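PDB 3KTA: chromosome partition protein Smc from Pyrococcus furiosus, which is probably required for chromosome condensation and partitioning, binding and hydrolysing ATP in a cassette-type ATPase head formed by its two terminal domains. Local coordinates for residues F93-D98 / W115-R120; F48-L53 / I84-E89; D65-G70 / R104-D109; L7-K10 / S14-N17. One frame throughout, in Å; residues are numbered along the deposited sequence.

Contact 1: F93-D98 / W115-R120; sequences FPIDED and WLNGRR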
# COMPACT_ATOMS: atom_id res chain seq x y z
N PHE A 93 -2.72 15.37 11.02
CA PHE A 93 -1.57 15.46 11.91
C PHE A 93 -1.89 16.51 12.97
O PHE A 93 -2.43 17.58 12.66
CB PHE A 93 -0.30 15.93 11.18
CG PHE A 93 0.30 14.90 10.27
CD1 PHE A 93 -0.03 14.87 8.92
CD2 PHE A 93 1.21 13.98 10.75
CE1 PHE A 93 0.53 13.93 8.07
CE2 PHE A 93 1.77 13.03 9.90
CZ PHE A 93 1.42 13.00 8.57
N PRO A 94 -1.53 16.22 14.23
CA PRO A 94 -1.75 17.17 15.32
C PRO A 94 -0.69 18.28 15.30
O PRO A 94 0.01 18.51 16.29
CB PRO A 94 -1.61 16.31 16.57
CG PRO A 94 -0.64 15.23 16.16
CD PRO A 94 -0.93 14.96 14.70
N ILE A 95 -0.60 18.95 14.16
CA ILE A 95 0.35 20.02 13.92
C ILE A 95 -0.41 21.11 13.18
O ILE A 95 -1.07 20.82 12.18
CB ILE A 95 1.53 19.56 13.04
CG1 ILE A 95 2.34 18.46 13.74
CG2 ILE A 95 2.43 20.74 12.67
CD1 ILE A 95 3.41 17.85 12.85
N ASP A 96 -0.32 22.35 13.67
CA ASP A 96 -1.09 23.45 13.10
C ASP A 96 -0.44 24.01 11.85
O ASP A 96 -0.14 25.21 11.77
CB ASP A 96 -1.29 24.56 14.14
CG ASP A 96 -2.38 25.54 13.74
OD1 ASP A 96 -3.08 25.29 12.73
OD2 ASP A 96 -2.54 26.57 14.43
N GLU A 97 -0.21 23.14 10.87
CA GLU A 97 0.36 23.55 9.59
C GLU A 97 -0.32 22.82 8.44
O GLU A 97 -0.65 21.64 8.58
CB GLU A 97 1.85 23.23 9.55
CG GLU A 97 2.67 23.93 10.61
CD GLU A 97 2.87 25.40 10.31
OE1 GLU A 97 2.72 25.79 9.14
OE2 GLU A 97 3.19 26.16 11.25
N ASP A 98 -0.51 23.50 7.32
CA ASP A 98 -1.07 22.87 6.12
C ASP A 98 -0.14 21.88 5.45
O ASP A 98 -0.58 21.08 4.63
CB ASP A 98 -1.46 23.92 5.09
CG ASP A 98 -2.69 24.70 5.48
OD1 ASP A 98 -3.38 24.30 6.44
OD2 ASP A 98 -2.96 25.72 4.81
N TRP A 115 14.11 14.89 10.47
CA TRP A 115 13.61 16.27 10.56
C TRP A 115 12.09 16.23 10.46
O TRP A 115 11.54 15.41 9.73
CB TRP A 115 14.12 17.15 9.42
CG TRP A 115 15.60 17.40 9.42
CD1 TRP A 115 16.22 18.56 9.77
CD2 TRP A 115 16.63 16.50 9.02
NE1 TRP A 115 17.59 18.44 9.62
CE2 TRP A 115 17.86 17.17 9.16
CE3 TRP A 115 16.64 15.18 8.55
CZ2 TRP A 115 19.09 16.57 8.86
CZ3 TRP A 115 17.85 14.58 8.26
CH2 TRP A 115 19.06 15.28 8.41
N LEU A 116 11.44 17.11 11.21
CA LEU A 116 10.01 17.32 11.12
C LEU A 116 9.78 18.81 10.89
O LEU A 116 10.21 19.64 11.70
CB LEU A 116 9.31 16.85 12.40
CG LEU A 116 7.84 17.24 12.55
CD1 LEU A 116 6.97 16.56 11.49
CD2 LEU A 116 7.34 16.88 13.96
N ASN A 117 9.16 19.15 9.78
CA ASN A 117 8.96 20.55 9.44
C ASN A 117 10.22 21.41 9.57
O ASN A 117 10.17 22.54 10.07
CB ASN A 117 7.79 21.15 10.22
CG ASN A 117 6.45 20.62 9.75
OD1 ASN A 117 6.37 20.00 8.69
ND2 ASN A 117 5.39 20.85 10.53
N GLY A 118 11.33 20.87 9.11
CA GLY A 118 12.55 21.65 8.98
C GLY A 118 13.33 21.75 10.26
O GLY A 118 14.34 22.46 10.31
N ARG A 119 12.88 21.04 11.30
CA ARG A 119 13.59 21.01 12.58
C ARG A 119 14.01 19.58 12.91
O ARG A 119 13.24 18.66 12.68
CB ARG A 119 12.71 21.60 13.69
CG ARG A 119 12.41 23.08 13.44
CD ARG A 119 11.03 23.51 13.92
NE ARG A 119 10.64 24.86 13.47
CZ ARG A 119 11.18 25.54 12.45
NH1 ARG A 119 12.16 25.02 11.73
NH2 ARG A 119 10.73 26.75 12.15
N ARG A 120 15.23 19.40 13.42
CA ARG A 120 15.67 18.06 13.82
C ARG A 120 14.69 17.42 14.81
O ARG A 120 14.13 18.09 15.69
CB ARG A 120 17.10 18.10 14.39
CG ARG A 120 18.19 18.36 13.33
CD ARG A 120 18.25 17.23 12.31
NE ARG A 120 18.62 15.97 12.95
CZ ARG A 120 19.87 15.63 13.24
NH1 ARG A 120 20.89 16.44 12.93
NH2 ARG A 120 20.11 14.47 13.84
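Ile95 on the loop 93-98 and Asn117 at the tip of a β-hairpin reach for each other across the contact. CB of Ile95 points at the hairpin, and from it the two branches go to different neighbours. CG2 meets the amide nitrogen: Ile95 CG2 lies 3.7 Å from Asn117 ND2. CG1, placed beside the backbone N (chi1 -63°), carries an extended arm whose last carbon does the touching. That methyl, Ile95 CD1, meets Leu116 tip to tip, 4.0 Å from Leu116 CD1 and 4.2 Å from Leu116 CD2. A β-branched residue suits this place because one side chain serves two partners. Beside it, the aliphatic part of Glu97 lies against the same amide, with Glu97 CG 4.1 Å from Asn117 ND2, while its carboxylate plane stands at 77° to the amide plane. No hydrogen bond spans the two segments. The other end of the amide is fixed from the sheet, since Asn117 OD1 accepts from the backbone N of Val101, and Leu116 also rests on Val100 and Ile102 of strand 99-106 and Ile126 of helix 123-132. The loop itself is kinked by inverse gamma turns centred on Pro94 and Asp96, the first closed by Ile95 N to Phe93 O at 2.7 Å. On the hairpin side, Leu116 N and Arg119 O pair at 2.8 Å, and Arg119 N and Leu116 O at 3.0 Å. Asn117 and Gly118 both have positive phi, which these two residue types tolerate well, giving the type I' turn that closes a β-hairpin with a two-residue loop.

Contact 2: F48-L53 / I84-E89; sequences FVLGGL and IYFNNE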
# COMPACT_ATOMS: atom_id res chain seq x y z
N PHE A 48 10.84 3.75 4.39
CA PHE A 48 12.04 4.29 5.02
C PHE A 48 11.76 5.60 5.75
O PHE A 48 12.10 5.75 6.93
CB PHE A 48 13.10 4.51 3.94
CG PHE A 48 14.35 5.18 4.42
CD1 PHE A 48 15.28 4.48 5.16
CD2 PHE A 48 14.60 6.50 4.10
CE1 PHE A 48 16.46 5.11 5.59
CE2 PHE A 48 15.77 7.13 4.51
CZ PHE A 48 16.69 6.42 5.26
N VAL A 49 11.14 6.54 5.04
CA VAL A 49 10.94 7.87 5.62
C VAL A 49 9.93 7.85 6.77
O VAL A 49 9.97 8.71 7.65
CB VAL A 49 10.55 8.90 4.53
CG1 VAL A 49 9.14 8.65 4.01
CG2 VAL A 49 10.71 10.33 5.08
N LEU A 50 9.04 6.85 6.78
CA LEU A 50 8.05 6.72 7.84
C LEU A 50 8.58 5.91 9.02
O LEU A 50 7.83 5.53 9.93
CB LEU A 50 6.75 6.10 7.31
CG LEU A 50 6.06 6.90 6.21
CD1 LEU A 50 4.76 6.22 5.77
CD2 LEU A 50 5.81 8.34 6.63
N GLY A 51 9.88 5.63 9.00
CA GLY A 51 10.55 5.12 10.18
C GLY A 51 10.87 3.65 10.19
O GLY A 51 11.23 3.09 11.23
N GLY A 52 10.77 3.01 9.03
CA GLY A 52 11.04 1.59 8.92
C GLY A 52 12.36 1.19 9.55
O GLY A 52 13.41 1.74 9.21
N LEU A 53 12.32 0.21 10.45
CA LEU A 53 13.53 -0.26 11.12
C LEU A 53 13.99 -1.60 10.58
O LEU A 53 15.07 -2.08 10.94
CB LEU A 53 13.30 -0.38 12.63
CG LEU A 53 13.25 0.91 13.46
CD1 LEU A 53 13.19 0.55 14.94
CD2 LEU A 53 14.46 1.79 13.17
N ILE A 84 9.36 13.34 2.68
CA ILE A 84 7.98 13.13 2.29
C ILE A 84 7.16 14.37 2.67
O ILE A 84 7.29 14.91 3.78
CB ILE A 84 7.42 11.82 2.91
CG1 ILE A 84 6.03 11.52 2.33
CG2 ILE A 84 7.40 11.89 4.46
CD1 ILE A 84 5.53 10.11 2.67
N TYR A 85 6.37 14.86 1.72
CA TYR A 85 5.58 16.09 1.93
C TYR A 85 4.10 15.71 2.02
O TYR A 85 3.51 15.22 1.05
CB TYR A 85 5.81 17.07 0.77
CG TYR A 85 7.22 17.62 0.73
CD1 TYR A 85 8.29 16.81 0.38
CD2 TYR A 85 7.48 18.94 1.06
CE1 TYR A 85 9.60 17.30 0.35
CE2 TYR A 85 8.78 19.44 1.03
CZ TYR A 85 9.83 18.62 0.68
OH TYR A 85 11.12 19.12 0.66
N PHE A 86 3.50 15.91 3.20
CA PHE A 86 2.08 15.64 3.38
C PHE A 86 1.26 16.91 3.30
O PHE A 86 1.58 17.91 3.94
CB PHE A 86 1.81 15.00 4.74
CG PHE A 86 2.19 13.56 4.83
CD1 PHE A 86 3.41 13.19 5.40
CD2 PHE A 86 1.32 12.58 4.38
CE1 PHE A 86 3.76 11.84 5.50
CE2 PHE A 86 1.66 11.23 4.49
CZ PHE A 86 2.87 10.87 5.04
N ASN A 87 0.16 16.86 2.56
CA ASN A 87 -0.86 17.87 2.73
C ASN A 87 -1.63 17.60 4.04
O ASN A 87 -2.12 16.50 4.26
CB ASN A 87 -1.81 17.88 1.54
CG ASN A 87 -2.84 18.97 1.63
OD1 ASN A 87 -3.68 18.97 2.52
ND2 ASN A 87 -2.78 19.92 0.70
N ASN A 88 -1.69 18.62 4.90
CA ASN A 88 -2.33 18.49 6.22
C ASN A 88 -3.41 19.54 6.39
O ASN A 88 -3.71 19.97 7.51
CB ASN A 88 -1.30 18.63 7.35
CG ASN A 88 -1.86 18.25 8.72
OD1 ASN A 88 -2.52 17.22 8.87
ND2 ASN A 88 -1.59 19.08 9.73
N GLU A 89 -4.01 19.97 5.29
CA GLU A 89 -5.13 20.90 5.41
C GLU A 89 -6.26 20.33 6.28
O GLU A 89 -7.01 21.08 6.93
CB GLU A 89 -5.66 21.29 4.05
CG GLU A 89 -4.72 22.13 3.24
CD GLU A 89 -5.26 22.42 1.87
OE1 GLU A 89 -6.46 22.76 1.77
OE2 GLU A 89 -4.51 22.30 0.89
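Val49 and Ile84 interlock at the end of helix 39-49, where it lies over strand 80-87. The bump is the branch methyl of the isoleucine: Ile84 CG2 sits 3.7 Å from Val49 CG1 and 3.7 Å from Val49 CG2, filling the notch between the two methyls of the valine. It projects there because CG1 of Ile84 is anti to the backbone N (chi1 -172°), leaving CG2 between the N and the carbonyl carbon. The longer branch runs on past the valine, its tip Ile84 CD1 4.3 Å from Leu50 CD2. That leucine methyl is a second bump, and it comes to the edge of the Phe86 ring, near its plane, with Leu50 CD2 4.2 Å from Phe86 CZ. Short, branched side chains suit the close approach of helix and strand, whereas the larger ring of Phe86, two residues on from Ile84, also packs on Ile4 and Ile135. Leu50 is shared with Leu130 of helix 123-132 and with Phe89 of the partner chain.

Leu50 is the first residue to leave helical geometry, and Gly51, whose positive phi favours glycine, is the C-prime residue of a Schellman motif, with Gly51 N bonded to Phe48 O at 3.0 Å. Where the strand ends, Asn87 OD1 accepts from Glu89 N at 3.0 Å in an Asx turn. The meshing of helix and strand, entirely apolar, is part of the hydrophobic core of the ABC-type ATPase head, in which the helix following the P-loop packs its C-terminal end against the antiparallel sheet.

Contact 3: D65-G70 / R104-D109; sequences DLIFAG and RRVYPD. With AP5 (bis(adenosine)-5'-pentaphosphate), chain E.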
# COMPACT_ATOMS: atom_id res chain seq x y z
N ASP A 65 22.73 -0.37 3.27
CA ASP A 65 22.67 -0.93 1.92
C ASP A 65 21.66 -0.20 1.06
O ASP A 65 21.58 -0.42 -0.15
CB ASP A 65 22.32 -2.42 1.96
CG ASP A 65 23.45 -3.28 2.51
OD1 ASP A 65 24.63 -2.90 2.35
OD2 ASP A 65 23.15 -4.35 3.09
N LEU A 66 20.88 0.68 1.69
CA LEU A 66 19.92 1.51 0.97
C LEU A 66 20.60 2.68 0.26
O LEU A 66 19.97 3.42 -0.50
CB LEU A 66 18.87 2.04 1.94
CG LEU A 66 17.94 1.01 2.58
CD1 LEU A 66 17.01 1.72 3.55
CD2 LEU A 66 17.14 0.27 1.52
N ILE A 67 21.88 2.88 0.53
CA ILE A 67 22.59 3.99 -0.08
C ILE A 67 22.99 3.65 -1.50
O ILE A 67 23.58 2.60 -1.76
CB ILE A 67 23.83 4.40 0.74
CG1 ILE A 67 23.39 4.83 2.14
CG2 ILE A 67 24.55 5.52 0.04
CD1 ILE A 67 24.55 5.16 3.08
N PHE A 68 22.64 4.56 -2.42
CA PHE A 68 22.96 4.41 -3.83
C PHE A 68 24.41 4.06 -4.08
O PHE A 68 25.32 4.76 -3.65
CB PHE A 68 22.62 5.68 -4.60
CG PHE A 68 23.07 5.64 -6.02
CD1 PHE A 68 22.46 4.77 -6.93
CD2 PHE A 68 24.09 6.47 -6.47
CE1 PHE A 68 22.86 4.74 -8.26
CE2 PHE A 68 24.49 6.44 -7.80
CZ PHE A 68 23.88 5.57 -8.69
N ALA A 69 24.60 2.97 -4.82
CA ALA A 69 25.90 2.57 -5.32
C ALA A 69 25.63 1.96 -6.69
O ALA A 69 25.06 0.88 -6.78
CB ALA A 69 26.52 1.57 -4.40
N GLY A 70 25.99 2.69 -7.74
CA GLY A 70 25.71 2.26 -9.10
C GLY A 70 26.31 0.91 -9.46
O GLY A 70 25.65 0.09 -10.10
N ARG A 104 14.23 11.74 6.48
CA ARG A 104 15.12 10.79 7.13
C ARG A 104 16.37 10.63 6.30
O ARG A 104 16.31 10.49 5.07
CB ARG A 104 14.45 9.42 7.30
CG ARG A 104 15.31 8.44 8.07
CD ARG A 104 14.71 7.04 8.06
NE ARG A 104 15.56 6.06 8.75
CZ ARG A 104 15.20 4.80 8.97
NH1 ARG A 104 14.01 4.37 8.54
NH2 ARG A 104 16.02 3.96 9.60
N ARG A 105 17.52 10.65 6.97
CA ARG A 105 18.79 10.46 6.28
C ARG A 105 19.53 9.33 6.98
O ARG A 105 19.64 9.34 8.21
CB ARG A 105 19.60 11.76 6.31
CG ARG A 105 20.97 11.66 5.68
CD ARG A 105 21.74 12.96 5.86
NE ARG A 105 21.19 14.08 5.10
CZ ARG A 105 21.75 15.28 5.04
NH1 ARG A 105 22.87 15.51 5.71
NH2 ARG A 105 21.19 16.25 4.34
N VAL A 106 20.03 8.36 6.23
CA VAL A 106 20.84 7.30 6.82
C VAL A 106 22.27 7.37 6.29
O VAL A 106 22.48 7.61 5.10
CB VAL A 106 20.27 5.89 6.53
CG1 VAL A 106 20.29 5.60 5.04
CG2 VAL A 106 21.06 4.84 7.29
N TYR A 107 23.23 7.17 7.18
CA TYR A 107 24.64 7.24 6.83
C TYR A 107 25.27 5.86 6.67
O TYR A 107 24.70 4.87 7.11
CB TYR A 107 25.40 8.03 7.90
CG TYR A 107 25.08 9.51 7.87
CD1 TYR A 107 24.03 10.03 8.60
CD2 TYR A 107 25.82 10.37 7.08
CE1 TYR A 107 23.74 11.38 8.56
CE2 TYR A 107 25.54 11.72 7.03
CZ TYR A 107 24.50 12.22 7.78
OH TYR A 107 24.23 13.57 7.73
N PRO A 108 26.45 5.80 6.04
CA PRO A 108 27.13 4.52 5.83
C PRO A 108 27.32 3.70 7.11
O PRO A 108 27.43 2.48 7.03
CB PRO A 108 28.47 4.93 5.23
CG PRO A 108 28.19 6.21 4.53
CD PRO A 108 27.15 6.91 5.35
N ASP A 109 27.35 4.35 8.27
CA ASP A 109 27.54 3.62 9.52
C ASP A 109 26.23 3.10 10.12
O ASP A 109 26.24 2.41 11.13
CB ASP A 109 28.30 4.46 10.55
CG ASP A 109 27.58 5.75 10.89
OD1 ASP A 109 26.35 5.82 10.70
OD2 ASP A 109 28.25 6.69 11.36
PA AP5 E . 13.77 -9.66 -9.36
O1A AP5 E . 14.46 -10.00 -10.67
O2A AP5 E . 14.73 -9.63 -8.20
O3A AP5 E . 13.04 -8.22 -9.40
PB AP5 E . 12.27 -7.66 -10.67
O1B AP5 E . 11.53 -8.78 -11.37
O2B AP5 E . 13.16 -6.84 -11.57
O3B AP5 E . 11.31 -6.74 -9.76
PG AP5 E . 10.33 -5.71 -10.40
O1G AP5 E . 10.00 -6.14 -11.82
O2G AP5 E . 9.13 -5.68 -9.51
O3G AP5 E . 11.22 -4.41 -10.48
PD AP5 E . 10.95 -2.96 -9.88
O1D AP5 E . 10.60 -2.02 -10.99
O2D AP5 E . 9.99 -2.97 -8.72
O3D AP5 E . 12.46 -2.62 -9.41
PE AP5 E . 12.95 -2.38 -7.89
O1E AP5 E . 12.26 -1.13 -7.39
O2E AP5 E . 12.80 -3.61 -7.08
O5F AP5 E . 12.53 -10.65 -9.09
C5F AP5 E . 12.65 -11.94 -8.51
C4F AP5 E . 11.29 -12.64 -8.40
O4F AP5 E . 10.56 -12.06 -7.33
C3F AP5 E . 10.42 -12.46 -9.64
O3F AP5 E . 9.46 -13.50 -9.68
C2F AP5 E . 9.68 -11.17 -9.34
O2F AP5 E . 8.43 -11.12 -9.99
C1F AP5 E . 9.52 -11.22 -7.83
N9A AP5 E . 9.74 -9.91 -7.20
C8A AP5 E . 10.33 -8.81 -7.75
N7A AP5 E . 10.35 -7.83 -6.82
C5A AP5 E . 9.77 -8.28 -5.69
C6A AP5 E . 9.53 -7.69 -4.46
N6A AP5 E . 9.76 -6.39 -4.28
N1A AP5 E . 8.90 -8.43 -3.48
C2A AP5 E . 8.53 -9.74 -3.72
N3A AP5 E . 8.77 -10.33 -4.94
C4A AP5 E . 9.38 -9.60 -5.91
O5J AP5 E . 14.48 -2.00 -8.22
C5J AP5 E . 15.46 -3.00 -8.39
C4J AP5 E . 16.75 -2.30 -8.79
O4J AP5 E . 17.15 -1.44 -7.72
C3J AP5 E . 17.88 -3.31 -9.01
O3J AP5 E . 18.55 -2.99 -10.20
C2J AP5 E . 18.78 -3.04 -7.82
O2J AP5 E . 20.13 -3.39 -8.07
C1J AP5 E . 18.55 -1.56 -7.58
N9B AP5 E . 19.03 -1.19 -6.24
C8B AP5 E . 18.58 -1.58 -5.01
N7B AP5 E . 19.35 -1.00 -4.07
C5B AP5 E . 20.30 -0.25 -4.70
C6B AP5 E . 21.34 0.54 -4.24
N6B AP5 E . 21.64 0.57 -2.95
N1B AP5 E . 22.13 1.17 -5.16
C2B AP5 E . 21.93 1.05 -6.52
N3B AP5 E . 20.89 0.26 -6.97
C4B AP5 E . 20.10 -0.37 -6.06
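The adenine-binding loop 65-70 of this ABC-type ATPase head leans through Ile67 on the end of strand 99-106 and the turn beyond it. With CG1 beside the backbone N (chi1 -60°) and the arm extended, Ile67 CD1 reaches across to the peptide that joins Tyr107 to Pro108, 3.6 Å from Pro108 N and 3.7 Å from Tyr107 C. The same methyl touches the proline ring, Ile67 CD1 to Pro108 CD being 3.9 Å, and Ile67 CG1 approaches Val106 CG1 at 4.3 Å. An isoleucine suits the spot: its apolar arm packs on Val106 and Pro108 at the strand end while its carbonyl serves the nucleotide.

One adenine of bis(adenosine)-5'-pentaphosphate is hydrogen-bonded by main-chain atoms of this loop. The amino group N6B donates to Ile67 O at 3.0 Å, and more weakly to Asp65 O. Phe68, between Ile67 and Ala69 in the chain, brings CD1 obliquely to the base, 3.8 Å from C2B, and its side chain also packs on Val145 of the partner chain. At the neighbouring ring nitrogen, Ala69 N donates to N1B of the nucleotide at 3.1 Å, nearly straight at 171°.

Contact 4: L7-K10 / S14-N17; sequences LELK and SYGN. With AP5 (bis(adenosine)-5'-pentaphosphate), chain E.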
# COMPACT_ATOMS: atom_id res chain seq x y z
N LEU A 7 7.41 12.89 -2.88
CA LEU A 7 8.65 12.43 -2.27
C LEU A 7 9.84 13.11 -2.93
O LEU A 7 9.81 13.46 -4.11
CB LEU A 7 8.84 10.93 -2.48
CG LEU A 7 7.89 9.97 -1.78
CD1 LEU A 7 8.01 8.59 -2.41
CD2 LEU A 7 8.21 9.90 -0.28
N GLU A 8 10.90 13.29 -2.15
CA GLU A 8 12.20 13.71 -2.68
C GLU A 8 13.23 12.67 -2.24
O GLU A 8 13.41 12.44 -1.04
CB GLU A 8 12.57 15.11 -2.17
CG GLU A 8 11.77 16.20 -2.85
CD GLU A 8 12.03 17.58 -2.29
OE1 GLU A 8 12.72 17.69 -1.26
OE2 GLU A 8 11.50 18.54 -2.87
N LEU A 9 13.88 12.04 -3.22
CA LEU A 9 14.88 11.00 -2.95
C LEU A 9 16.26 11.52 -3.33
O LEU A 9 16.45 12.01 -4.43
CB LEU A 9 14.60 9.76 -3.81
CG LEU A 9 13.52 8.79 -3.34
CD1 LEU A 9 12.18 9.46 -3.22
CD2 LEU A 9 13.44 7.60 -4.33
N LYS A 10 17.22 11.36 -2.43
CA LYS A 10 18.61 11.65 -2.75
C LYS A 10 19.52 10.53 -2.26
O LYS A 10 19.60 10.24 -1.06
CB LYS A 10 19.04 12.99 -2.12
CG LYS A 10 20.51 13.33 -2.42
CD LYS A 10 20.97 14.60 -1.74
CE LYS A 10 22.47 14.78 -1.95
NZ LYS A 10 23.01 15.96 -1.25
N SER A 14 18.13 2.75 -6.10
CA SER A 14 18.52 2.93 -7.50
C SER A 14 18.41 4.36 -8.07
O SER A 14 18.66 4.57 -9.26
CB SER A 14 17.69 1.98 -8.37
OG SER A 14 16.31 2.27 -8.22
N TYR A 15 18.03 5.33 -7.25
CA TYR A 15 17.68 6.65 -7.79
C TYR A 15 18.81 7.67 -7.99
O TYR A 15 18.57 8.78 -8.50
CB TYR A 15 16.46 7.25 -7.06
CG TYR A 15 15.19 6.61 -7.59
CD1 TYR A 15 14.55 7.11 -8.71
CD2 TYR A 15 14.69 5.46 -7.01
CE1 TYR A 15 13.41 6.50 -9.23
CE2 TYR A 15 13.58 4.84 -7.52
CZ TYR A 15 12.94 5.36 -8.62
OH TYR A 15 11.83 4.72 -9.12
N GLY A 16 20.03 7.26 -7.67
CA GLY A 16 21.21 8.04 -8.02
C GLY A 16 21.55 9.10 -6.99
O GLY A 16 20.87 9.24 -5.97
N ASN A 17 22.59 9.88 -7.29
CA ASN A 17 23.13 10.83 -6.32
C ASN A 17 22.43 12.17 -6.23
O ASN A 17 22.59 12.89 -5.25
CB ASN A 17 24.62 11.07 -6.61
CG ASN A 17 25.49 9.94 -6.12
OD1 ASN A 17 25.27 9.39 -5.04
ND2 ASN A 17 26.51 9.60 -6.91
PA AP5 E . 13.77 -9.66 -9.36
O1A AP5 E . 14.46 -10.00 -10.67
O2A AP5 E . 14.73 -9.63 -8.20
O3A AP5 E . 13.04 -8.22 -9.40
PB AP5 E . 12.27 -7.66 -10.67
O1B AP5 E . 11.53 -8.78 -11.37
O2B AP5 E . 13.16 -6.84 -11.57
O3B AP5 E . 11.31 -6.74 -9.76
PG AP5 E . 10.33 -5.71 -10.40
O1G AP5 E . 10.00 -6.14 -11.82
O2G AP5 E . 9.13 -5.68 -9.51
O3G AP5 E . 11.22 -4.41 -10.48
PD AP5 E . 10.95 -2.96 -9.88
O1D AP5 E . 10.60 -2.02 -10.99
O2D AP5 E . 9.99 -2.97 -8.72
O3D AP5 E . 12.46 -2.62 -9.41
PE AP5 E . 12.95 -2.38 -7.89
O1E AP5 E . 12.26 -1.13 -7.39
O2E AP5 E . 12.80 -3.61 -7.08
O5F AP5 E . 12.53 -10.65 -9.09
C5F AP5 E . 12.65 -11.94 -8.51
C4F AP5 E . 11.29 -12.64 -8.40
O4F AP5 E . 10.56 -12.06 -7.33
C3F AP5 E . 10.42 -12.46 -9.64
O3F AP5 E . 9.46 -13.50 -9.68
C2F AP5 E . 9.68 -11.17 -9.34
O2F AP5 E . 8.43 -11.12 -9.99
C1F AP5 E . 9.52 -11.22 -7.83
N9A AP5 E . 9.74 -9.91 -7.20
C8A AP5 E . 10.33 -8.81 -7.75
N7A AP5 E . 10.35 -7.83 -6.82
C5A AP5 E . 9.77 -8.28 -5.69
C6A AP5 E . 9.53 -7.69 -4.46
N6A AP5 E . 9.76 -6.39 -4.28
N1A AP5 E . 8.90 -8.43 -3.48
C2A AP5 E . 8.53 -9.74 -3.72
N3A AP5 E . 8.77 -10.33 -4.94
C4A AP5 E . 9.38 -9.60 -5.91
O5J AP5 E . 14.48 -2.00 -8.22
C5J AP5 E . 15.46 -3.00 -8.39
C4J AP5 E . 16.75 -2.30 -8.79
O4J AP5 E . 17.15 -1.44 -7.72
C3J AP5 E . 17.88 -3.31 -9.01
O3J AP5 E . 18.55 -2.99 -10.20
C2J AP5 E . 18.78 -3.04 -7.82
O2J AP5 E . 20.13 -3.39 -8.07
C1J AP5 E . 18.55 -1.56 -7.58
N9B AP5 E . 19.03 -1.19 -6.24
C8B AP5 E . 18.58 -1.58 -5.01
N7B AP5 E . 19.35 -1.00 -4.07
C5B AP5 E . 20.30 -0.25 -4.70
C6B AP5 E . 21.34 0.54 -4.24
N6B AP5 E . 21.64 0.57 -2.95
N1B AP5 E . 22.13 1.17 -5.16
C2B AP5 E . 21.93 1.05 -6.52
N3B AP5 E . 20.89 0.26 -6.97
C4B AP5 E . 20.10 -0.37 -6.06
O HOH W 1 18.14 9.52 -5.32
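Beside the nucleotide pocket, Leu9 of strand 3-10 packs against the ring of Tyr15 in the loop that follows. Leu9 CD2 does the touching, 3.7 Å from Tyr15 CD2 and 3.8 Å from Tyr15 CG, meeting the ring obliquely. The aromatic suits a place between the hydrophobic sheet and a polar site: its ring packs on Leu9, Val20 and Ile42, while its OH bonds to Gly38 O in the P-loop (Walker A), the phosphate-binding loop of the ABC-type fold. Ser14, one residue earlier, faces the ligand. Its CB lies 3.5 Å from the ribose oxygen O4J of bis(adenosine)-5'-pentaphosphate, and OG, held between the backbone N and the carbonyl carbon (chi1 60°), hydrogen-bonds to Asn41 ND2 and to Ser146 OG of the partner chain.

No direct hydrogen bond joins the two segments. A water bonds Gly16 O at 2.8 Å and more weakly Leu9 O at 3.1 Å, though its protons cannot serve every acceptor around it. Gly16 combines positive phi with an extended psi, backbone angles that suit glycine. At the outer end, the extended aliphatic chain of Lys10 runs beside the Asn17 carbonyl, Lys10 CG to Asn17 O being 3.5 Å, and carries NZ on to Tyr79 OH.

All four contacts reach the same antiparallel sheet, but at different depths. Contact 2 is buried and made of apolar side chains alone, whereas contact 1 lies at the surface and mixes methyl groups with an amide and the aliphatic part of a glutamate. Contact 4 is also largely buried, yet includes a water and polar atoms; contact 3 is partly buried. Contacts 1 and 2 meet where the rings of Phe93 and Phe86 lie at about 60° and Asn88 bonds to the loop 93-98. Contacts 3 and 4 share the nucleotide, at an adenine and a ribose, and Phe68 touches Gly16 and Asn17. Arg104 ties contact 3 to Phe48 and Gly52 of contact 2, and Tyr85 OH joins contact 2 to Glu8 of contact 4.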